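Local coordinates for protein cytochrome CH (Methylobacterium extorquens, PDB 1QN2) that probably carries electrons in methanol oxidation as a small c-type cytochrome, using its bound heme c as the redox centre, at residues D61-L66 with K88-I93. Residues are numbered along the deposited sequence; the frame is centred on the assembly and turned at random.
Sequences DLKQWL and KVDDII. With HEC (heme c), chain D.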
ATOM      1  N   ASP A  61      -8.266   3.041  -5.586  1.00 23.21           N
ATOM      2  CA  ASP A  61      -7.957   1.677  -5.166  1.00 24.56           C
ATOM      3  C   ASP A  61      -7.119   1.649  -3.908  1.00 24.48           C
ATOM      4  O   ASP A  61      -7.342   0.807  -3.022  1.00 24.71           O
ATOM      5  CB  ASP A  61      -7.314   0.888  -6.298  1.00 20.92           C
ATOM      6  CG  ASP A  61      -8.318   0.567  -7.397  1.00 27.71           C
ATOM      7  OD1 ASP A  61      -9.497   0.341  -7.046  1.00 30.16           O
ATOM      8  OD2 ASP A  61      -7.944   0.542  -8.584  1.00 25.82           O
ATOM      9  N   LEU A  62      -6.144   2.555  -3.778  1.00 18.71           N
ATOM     10  CA  LEU A  62      -5.325   2.539  -2.556  1.00 15.63           C
ATOM     11  C   LEU A  62      -6.192   2.807  -1.333  1.00 14.05           C
ATOM     12  O   LEU A  62      -5.995   2.280  -0.241  1.00 16.50           O
ATOM     13  CB  LEU A  62      -4.246   3.637  -2.656  1.00 20.61           C
ATOM     14  CG  LEU A  62      -3.004   3.260  -3.471  1.00 36.56           C
ATOM     15  CD1 LEU A  62      -2.018   4.420  -3.575  1.00 25.03           C
ATOM     16  CD2 LEU A  62      -2.329   2.028  -2.871  1.00 20.13           C
ATOM     17  N   LYS A  63      -7.186   3.671  -1.525  1.00 15.79           N
ATOM     18  CA  LYS A  63      -8.069   4.010  -0.401  1.00 17.53           C
ATOM     19  C   LYS A  63      -8.768   2.743   0.105  1.00 21.48           C
ATOM     20  O   LYS A  63      -8.776   2.459   1.295  1.00 21.32           O
ATOM     21  CB  LYS A  63      -9.135   5.008  -0.878  1.00 28.90           C
ATOM     22  CG  LYS A  63      -9.181   6.316  -0.119  1.00 40.66           C
ATOM     23  CD  LYS A  63      -9.645   7.432  -1.052  1.00 77.77           C
ATOM     24  CE  LYS A  63      -9.974   8.707  -0.295  1.00 55.27           C
ATOM     25  NZ  LYS A  63     -10.724   9.670  -1.152  1.00142.36           N
ATOM     26  N   GLN A  64      -9.353   1.994  -0.829  1.00 20.84           N
ATOM     27  CA  GLN A  64     -10.045   0.770  -0.407  1.00 23.21           C
ATOM     28  C   GLN A  64      -9.083  -0.244   0.175  1.00 19.27           C
ATOM     29  O   GLN A  64      -9.355  -0.842   1.215  1.00 19.03           O
ATOM     30  CB  GLN A  64     -10.841   0.192  -1.575  1.00 22.50           C
ATOM     31  CG  GLN A  64     -11.845   1.245  -2.085  1.00 26.37           C
ATOM     32  CD  GLN A  64     -12.653   0.752  -3.265  1.00 54.48           C
ATOM     33  OE1 GLN A  64     -12.431  -0.342  -3.783  1.00 45.95           O
ATOM     34  NE2 GLN A  64     -13.606   1.568  -3.703  1.00 42.40           N
ATOM     35  N   TRP A  65      -7.947  -0.430  -0.482  1.00 25.58           N
ATOM     36  CA  TRP A  65      -6.907  -1.356  -0.067  1.00 15.87           C
ATOM     37  C   TRP A  65      -6.415  -1.097   1.339  1.00 23.84           C
ATOM     38  O   TRP A  65      -6.258  -2.018   2.150  1.00 23.21           O
ATOM     39  CB  TRP A  65      -5.744  -1.311  -1.058  1.00 15.40           C
ATOM     40  CG  TRP A  65      -4.490  -2.016  -0.686  1.00 21.95           C
ATOM     41  CD1 TRP A  65      -3.271  -1.456  -0.390  1.00 20.21           C
ATOM     42  CD2 TRP A  65      -4.298  -3.434  -0.651  1.00 20.92           C
ATOM     43  NE1 TRP A  65      -2.344  -2.451  -0.155  1.00 21.16           N
ATOM     44  CE2 TRP A  65      -2.954  -3.669  -0.303  1.00 24.16           C
ATOM     45  CE3 TRP A  65      -5.144  -4.528  -0.887  1.00 22.74           C
ATOM     46  CZ2 TRP A  65      -2.439  -4.957  -0.173  1.00 18.87           C
ATOM     47  CZ3 TRP A  65      -4.627  -5.802  -0.758  1.00 15.63           C
ATOM     48  CH2 TRP A  65      -3.289  -6.007  -0.406  1.00 23.37           C
ATOM     49  N   LEU A  66      -6.140   0.163   1.686  1.00 21.24           N
ATOM     50  CA  LEU A  66      -5.662   0.436   3.039  1.00 19.82           C
ATOM     51  C   LEU A  66      -6.761   0.315   4.072  1.00 20.45           C
ATOM     52  O   LEU A  66      -6.491  -0.025   5.232  1.00 20.53           O
ATOM     53  CB  LEU A  66      -4.981   1.803   3.105  1.00 26.69           C
ATOM     54  CG  LEU A  66      -3.740   1.987   2.225  1.00 34.82           C
ATOM     55  CD1 LEU A  66      -2.984   3.283   2.563  1.00 27.71           C
ATOM     56  CD2 LEU A  66      -2.770   0.815   2.382  1.00 27.71           C
ATOM     57  N   LYS A  88      -6.938   9.453   7.785  1.00 25.82           N
ATOM     58  CA  LYS A  88      -5.599   8.884   7.973  1.00 23.77           C
ATOM     59  C   LYS A  88      -5.139   8.200   6.690  1.00 33.87           C
ATOM     60  O   LYS A  88      -3.983   8.289   6.284  1.00 28.90           O
ATOM     61  CB  LYS A  88      -5.598   7.893   9.132  1.00 33.48           C
ATOM     62  CG  LYS A  88      -4.262   7.748   9.827  1.00 48.16           C
ATOM     63  CD  LYS A  88      -4.411   7.106  11.198  1.00 41.29           C
ATOM     64  CE  LYS A  88      -4.633   8.162  12.273  1.00 76.35           C
ATOM     65  NZ  LYS A  88      -3.576   8.106  13.321  1.00197.39           N
ATOM     66  N   VAL A  89      -6.079   7.506   6.051  1.00 24.87           N
ATOM     67  CA  VAL A  89      -5.747   6.819   4.804  1.00 20.21           C
ATOM     68  C   VAL A  89      -5.279   7.825   3.750  1.00 20.84           C
ATOM     69  O   VAL A  89      -4.299   7.576   3.047  1.00 25.74           O
ATOM     70  CB  VAL A  89      -6.976   6.064   4.247  1.00 36.64           C
ATOM     71  CG1 VAL A  89      -6.697   5.611   2.819  1.00 27.24           C
ATOM     72  CG2 VAL A  89      -7.300   4.861   5.126  1.00 28.11           C
ATOM     73  N   ASP A  90      -5.990   8.942   3.643  1.00 19.66           N
ATOM     74  CA  ASP A  90      -5.646   9.985   2.675  1.00 17.92           C
ATOM     75  C   ASP A  90      -4.237  10.531   2.993  1.00 17.45           C
ATOM     76  O   ASP A  90      -3.452  10.731   2.072  1.00 22.90           O
ATOM     77  CB  ASP A  90      -6.643  11.140   2.763  1.00 24.24           C
ATOM     78  CG  ASP A  90      -7.915  10.933   1.984  1.00 50.30           C
ATOM     79  OD1 ASP A  90      -7.919  10.190   0.983  1.00 35.45           O
ATOM     80  OD2 ASP A  90      -8.942  11.532   2.381  1.00 33.32           O
ATOM     81  N   ASP A  91      -3.976  10.742   4.278  1.00 25.19           N
ATOM     82  CA  ASP A  91      -2.662  11.262   4.704  1.00 20.21           C
ATOM     83  C   ASP A  91      -1.560  10.309   4.273  1.00 29.77           C
ATOM     84  O   ASP A  91      -0.522  10.693   3.736  1.00 21.71           O
ATOM     85  CB  ASP A  91      -2.646  11.452   6.220  1.00 19.58           C
ATOM     86  CG  ASP A  91      -3.513  12.636   6.637  1.00 16.74           C
ATOM     87  OD1 ASP A  91      -3.845  13.443   5.751  1.00 22.03           O
ATOM     88  OD2 ASP A  91      -3.847  12.745   7.829  1.00 24.32           O
ATOM     89  N   ILE A  92      -1.805   9.019   4.508  1.00 23.84           N
ATOM     90  CA  ILE A  92      -0.808   8.020   4.110  1.00 27.56           C
ATOM     91  C   ILE A  92      -0.571   8.080   2.611  1.00 17.29           C
ATOM     92  O   ILE A  92       0.562   8.019   2.127  1.00 20.06           O
ATOM     93  CB  ILE A  92      -1.263   6.609   4.527  1.00 29.29           C
ATOM     94  CG1 ILE A  92      -1.225   6.478   6.047  1.00 26.13           C
ATOM     95  CG2 ILE A  92      -0.414   5.545   3.858  1.00 28.82           C
ATOM     96  CD1 ILE A  92      -1.619   5.185   6.675  1.00 29.77           C
ATOM     97  N   ILE A  93      -1.646   8.218   1.832  1.00 18.79           N
ATOM     98  CA  ILE A  93      -1.479   8.289   0.381  1.00 20.61           C
ATOM     99  C   ILE A  93      -0.704   9.530  -0.023  1.00 30.16           C
ATOM    100  O   ILE A  93       0.106   9.541  -0.957  1.00 20.77           O
ATOM    101  CB  ILE A  93      -2.825   8.223  -0.352  1.00 21.87           C
ATOM    102  CG1 ILE A  93      -3.486   6.848  -0.106  1.00 30.64           C
ATOM    103  CG2 ILE A  93      -2.644   8.441  -1.843  1.00 16.74           C
ATOM    104  CD1 ILE A  93      -4.982   6.829  -0.328  1.00 32.45           C
TER
HETATM  105 FE   HEC D 101       1.627  -3.778   2.881  1.00 21.56          FE
HETATM  106  CHA HEC D 101       1.559  -5.157  -0.258  1.00 16.82           C
HETATM  107  CHB HEC D 101       0.917  -0.688   1.537  1.00 17.05           C
HETATM  108  CHC HEC D 101       1.013  -2.537   6.048  1.00 13.03           C
HETATM  109  CHD HEC D 101       2.863  -6.626   4.184  1.00 15.16           C
HETATM  110  NA  HEC D 101       1.321  -3.037   0.960  1.00 17.53           N
HETATM  111  C1A HEC D 101       1.304  -3.793  -0.193  1.00 16.82           C
HETATM  112  C2A HEC D 101       0.988  -2.941  -1.211  1.00 16.34           C
HETATM  113  C3A HEC D 101       0.808  -1.687  -0.716  1.00 17.77           C
HETATM  114  C4A HEC D 101       1.014  -1.745   0.646  1.00 19.90           C
HETATM  115  CMA HEC D 101       0.447  -0.531  -1.641  1.00 17.45           C
HETATM  116  CAA HEC D 101       0.861  -3.303  -2.671  1.00 15.71           C
HETATM  117  CBA HEC D 101       2.211  -3.077  -3.354  1.00 22.90           C
HETATM  118  CGA HEC D 101       2.298  -3.602  -4.782  1.00 31.11           C
HETATM  119  O1A HEC D 101       1.274  -3.851  -5.466  1.00 22.58           O
HETATM  120  O2A HEC D 101       3.373  -3.386  -5.407  1.00 25.35           O
HETATM  121  NB  HEC D 101       1.112  -1.924   3.671  1.00 17.45           N
HETATM  122  C1B HEC D 101       0.910  -0.800   2.914  1.00 19.11           C
HETATM  123  C2B HEC D 101       0.826   0.254   3.795  1.00 15.00           C
HETATM  124  C3B HEC D 101       0.747  -0.253   5.071  1.00 14.69           C
HETATM  125  C4B HEC D 101       0.999  -1.618   4.995  1.00 14.45           C
HETATM  126  CMB HEC D 101       0.612   1.735   3.531  1.00 21.24           C
HETATM  127  CAB HEC D 101       0.453   0.512   6.203  1.00 26.06           C
HETATM  128  CBB HEC D 101      -0.818   1.060   6.399  1.00 20.37           C
HETATM  129  NC  HEC D 101       1.859  -4.485   4.808  1.00 18.79           N
HETATM  130  C1C HEC D 101       1.613  -3.789   5.960  1.00 19.66           C
HETATM  131  C2C HEC D 101       2.085  -4.577   6.987  1.00 19.74           C
HETATM  132  C3C HEC D 101       2.637  -5.722   6.472  1.00 14.76           C
HETATM  133  C4C HEC D 101       2.465  -5.670   5.105  1.00 16.74           C
HETATM  134  CMC HEC D 101       2.155  -4.395   8.494  1.00 23.21           C
HETATM  135  CAC HEC D 101       3.235  -6.748   7.210  1.00 24.32           C
HETATM  136  CBC HEC D 101       2.622  -7.373   8.299  1.00 23.45           C
HETATM  137  ND  HEC D 101       2.146  -5.603   2.072  1.00 14.92           N
HETATM  138  C1D HEC D 101       2.581  -6.636   2.835  1.00 14.21           C
HETATM  139  C2D HEC D 101       2.700  -7.719   1.986  1.00 19.34           C
HETATM  140  C3D HEC D 101       2.356  -7.303   0.741  1.00 13.98           C
HETATM  141  C4D HEC D 101       1.981  -5.983   0.773  1.00 18.95           C
HETATM  142  CMD HEC D 101       3.133  -9.154   2.220  1.00 15.55           C
HETATM  143  CAD HEC D 101       2.292  -8.172  -0.501  1.00 20.84           C
HETATM  144  CBD HEC D 101       0.798  -8.552  -0.536  1.00 18.16           C
HETATM  145  CGD HEC D 101       0.496  -9.688  -1.509  1.00 28.74           C
HETATM  146  O1D HEC D 101      -0.679 -10.146  -1.491  1.00 23.29           O
HETATM  147  O2D HEC D 101       1.327 -10.095  -2.349  1.00 18.95           O
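One wall of the heme c pocket is lined by L66, with L62 and W65, on helix 59-67 and by I92 on helix 86-98, and V89 backs it with CG1 against L66 CB. L66 CD1 lies 3.7 Å from I92 CG2, and both these methyls also touch the heme methyl CMB, which L66 CD2 approaches to 3.7 Å as well. I92 CG2, anti to the backbone N, is thereby placed against both L66 CD1 and CMB. I92 also touches A10 of helix 4-10, the partner of helix 86-98 in the class I cytochrome c fold. The axes of the two short segments come within 9.8 Å, their N-to-C directions 123° apart. Beside L66, V89 CG1 packs on the CA of K63, 3.8 Å away, while I93 CD1 reaches L62 CB and the N of K63. Further out, K63 runs toward D90 in a long salt bridge, though the place of D90 OD1 is doubtful. W65, its CG anti to the backbone N (chi1 170°), points the NE1 edge of its ring at the porphyrin: NE1 sits 3.3 Å from heme C3A, which lies near the indole plane, and the indole also meets W57, V73, T76 and M78. An alanine at W65 would probably open a gap beside the A pyrrole and leave W57 without its ring partner.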